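Local coordinates for protein endo-1,4-beta-mannanase (Eisenia fetida, PDB 5Y6T) that probably hydrolyses internal beta-1,4-mannosidic linkages in mannan polysaccharides, as a cold-adapted endo-mannanase of glycoside hydrolase family 5, at residues Y54-K59 / Y107-L112. Numbering follows the deposited sequence.
Sequences YIVRIK and YANNVL
Ile55 CG2 and Val56 CG2 both come against the same face of the Asn109 carboxamide, while Asn109's own CA lies behind the other face. Ile55, whose side chain crosses that of Asn109 at about a right angle, sets CG2 3.8 Å from Asn109 CB. Val56 CG2 lies over the outer end of the group, 3.9 Å from Asn109 OD1 and about as far from ND2. The amide nitrogen is held by its own helix, through a hydrogen bond from ND2 to Val105 O. CG of Asn109 stands anti to its carbonyl carbon (chi1 -72°), which turns the carboxamide back toward that helix. With an alanine here, CB would still meet Ile55, but a gap would probably open next to Val56 CG2 and Val105 O would lose the side-chain donor that ND2 provides.

Deeper in, Val111 CG2 touches both Lys59 CB, at 3.8 Å, and Ile55 CG2, and Leu66 of strand 65-72 touches both Ile55 and Val111. The Lys59 chain bends as it passes Asn109, its CD lying 3.1 Å from Asn109 O, with chi3 at -113°, away from a staggered value. The ammonium is thereby brought to Gly63 O and to a water 2.8 Å from NZ, which donates in turn to Asn110 O.

Asn110, with positive phi, is the C' residue of the Schellman motif ending helix 95-108, just before strand 112-119 of the family's (beta/alpha)8 barrel. The turn thus meets helix 42-60 through methyls and lysine methylenes laid against an amide face and a backbone carbonyl, plus one water bridge, and the lysine charge, close to backbone carbonyls at a helix C-terminus, is probably favoured there.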
loop_
_atom_site.group_PDB
_atom_site.type_symbol
_atom_site.label_atom_id
_atom_site.label_comp_id
_atom_site.label_asym_id
_atom_site.label_seq_id
_atom_site.Cartn_x
_atom_site.Cartn_y
_atom_site.Cartn_z
ATOM N N TYR A 54 4.369 -13.335 12.102
ATOM C CA TYR A 54 3.751 -12.006 12.181
ATOM C C TYR A 54 2.254 -12.111 11.997
ATOM O O TYR A 54 1.484 -11.390 12.628
ATOM C CB TYR A 54 4.303 -11.095 11.112
ATOM C CG TYR A 54 5.639 -10.539 11.414
ATOM C CD1 TYR A 54 5.833 -9.707 12.485
ATOM C CD2 TYR A 54 6.693 -10.755 10.543
ATOM C CE1 TYR A 54 7.103 -9.157 12.721
ATOM C CE2 TYR A 54 7.935 -10.208 10.767
ATOM C CZ TYR A 54 8.120 -9.419 11.848
ATOM O OH TYR A 54 9.357 -8.889 11.992
ATOM N N ILE A 55 1.821 -12.980 11.086
ATOM C CA ILE A 55 0.370 -13.139 10.832
ATOM C C ILE A 55 -0.339 -13.586 12.082
ATOM O O ILE A 55 -1.367 -13.044 12.520
ATOM C CB ILE A 55 0.125 -14.197 9.771
ATOM C CG1 ILE A 55 0.542 -13.743 8.373
ATOM C CG2 ILE A 55 -1.348 -14.529 9.691
ATOM C CD1 ILE A 55 0.521 -14.848 7.358
ATOM N N VAL A 56 0.222 -14.631 12.680
ATOM C CA VAL A 56 -0.345 -15.134 13.930
ATOM C C VAL A 56 -0.417 -14.095 15.094
ATOM O O VAL A 56 -1.495 -13.957 15.744
ATOM C CB VAL A 56 0.372 -16.452 14.398
ATOM C CG1 VAL A 56 -0.267 -16.945 15.694
ATOM C CG2 VAL A 56 0.214 -17.562 13.316
ATOM N N ARG A 57 0.678 -13.398 15.312
ATOM C CA ARG A 57 0.818 -12.428 16.387
ATOM C C ARG A 57 -0.078 -11.226 16.156
ATOM O O ARG A 57 -0.715 -10.766 17.086
ATOM C CB ARG A 57 2.260 -12.038 16.549
ATOM C CG ARG A 57 3.082 -13.233 17.058
ATOM C CD ARG A 57 4.360 -12.818 17.734
ATOM N NE ARG A 57 5.352 -12.264 16.839
ATOM C CZ ARG A 57 5.927 -11.080 16.975
ATOM N NH1 ARG A 57 5.585 -10.269 17.950
ATOM N NH2 ARG A 57 6.856 -10.702 16.113
ATOM N N ILE A 58 -0.229 -10.815 14.885
ATOM C CA ILE A 58 -1.169 -9.738 14.572
ATOM C C ILE A 58 -2.607 -10.138 14.893
ATOM O O ILE A 58 -3.318 -9.377 15.570
ATOM C CB ILE A 58 -0.974 -9.259 13.110
ATOM C CG1 ILE A 58 0.348 -8.503 13.015
ATOM C CG2 ILE A 58 -2.193 -8.439 12.681
ATOM C CD1 ILE A 58 0.808 -8.190 11.624
ATOM N N LYS A 59 -3.019 -11.314 14.447
ATOM C CA LYS A 59 -4.359 -11.766 14.713
ATOM C C LYS A 59 -4.585 -11.903 16.204
ATOM O O LYS A 59 -5.663 -11.592 16.710
ATOM C CB LYS A 59 -4.713 -13.029 13.931
ATOM C CG LYS A 59 -6.133 -13.540 14.208
ATOM C CD LYS A 59 -7.182 -12.587 13.579
ATOM C CE LYS A 59 -8.047 -11.819 14.573
ATOM N NZ LYS A 59 -8.906 -10.783 13.899
ATOM N N TYR A 107 -5.137 -16.808 5.472
ATOM C CA TYR A 107 -6.530 -17.260 5.445
ATOM C C TYR A 107 -6.896 -18.067 6.684
ATOM O O TYR A 107 -7.941 -17.863 7.299
ATOM C CB TYR A 107 -6.739 -18.074 4.181
ATOM C CG TYR A 107 -8.090 -18.718 4.056
ATOM C CD1 TYR A 107 -9.204 -17.966 3.866
ATOM C CD2 TYR A 107 -8.203 -20.104 3.993
ATOM C CE1 TYR A 107 -10.472 -18.570 3.718
ATOM C CE2 TYR A 107 -9.474 -20.721 3.847
ATOM C CZ TYR A 107 -10.577 -19.935 3.701
ATOM O OH TYR A 107 -11.826 -20.512 3.574
ATOM N N ALA A 108 -5.987 -18.936 7.081
ATOM C CA ALA A 108 -6.173 -19.785 8.264
ATOM C C ALA A 108 -6.311 -18.947 9.541
ATOM O O ALA A 108 -6.938 -19.356 10.513
ATOM C CB ALA A 108 -5.029 -20.755 8.403
ATOM N N ASN A 109 -5.754 -17.742 9.518
ATOM C CA ASN A 109 -5.850 -16.807 10.642
ATOM C C ASN A 109 -6.773 -15.626 10.504
ATOM O O ASN A 109 -6.786 -14.722 11.311
ATOM C CB ASN A 109 -4.422 -16.381 10.923
ATOM C CG ASN A 109 -3.621 -17.492 11.563
ATOM O OD1 ASN A 109 -3.679 -17.641 12.770
ATOM N ND2 ASN A 109 -2.824 -18.219 10.783
ATOM N N ASN A 110 -7.571 -15.623 9.445
ATOM C CA ASN A 110 -8.508 -14.555 9.163
ATOM C C ASN A 110 -7.887 -13.145 9.058
ATOM O O ASN A 110 -8.389 -12.180 9.651
ATOM C CB ASN A 110 -9.658 -14.544 10.141
ATOM C CG ASN A 110 -10.493 -15.809 10.038
ATOM O OD1 ASN A 110 -11.064 -16.105 8.960
ATOM N ND2 ASN A 110 -10.586 -16.551 11.150
ATOM N N VAL A 111 -6.737 -13.104 8.413
ATOM C CA VAL A 111 -5.998 -11.856 8.170
ATOM C C VAL A 111 -5.915 -11.589 6.660
ATOM O O VAL A 111 -5.565 -12.474 5.878
ATOM C CB VAL A 111 -4.584 -11.995 8.724
ATOM C CG1 VAL A 111 -3.671 -10.866 8.333
ATOM C CG2 VAL A 111 -4.633 -12.165 10.229
ATOM N N LEU A 112 -6.318 -10.370 6.283
ATOM C CA LEU A 112 -6.248 -9.870 4.930
ATOM C C LEU A 112 -4.875 -9.253 4.647
ATOM O O LEU A 112 -4.370 -8.418 5.402
ATOM C CB LEU A 112 -7.335 -8.825 4.725
ATOM C CG LEU A 112 -8.743 -9.475 4.548
ATOM C CD1 LEU A 112 -9.881 -8.472 4.742
ATOM C CD2 LEU A 112 -8.863 -10.185 3.210
HETATM O O HOH W 1 -10.030 -11.232 11.333
#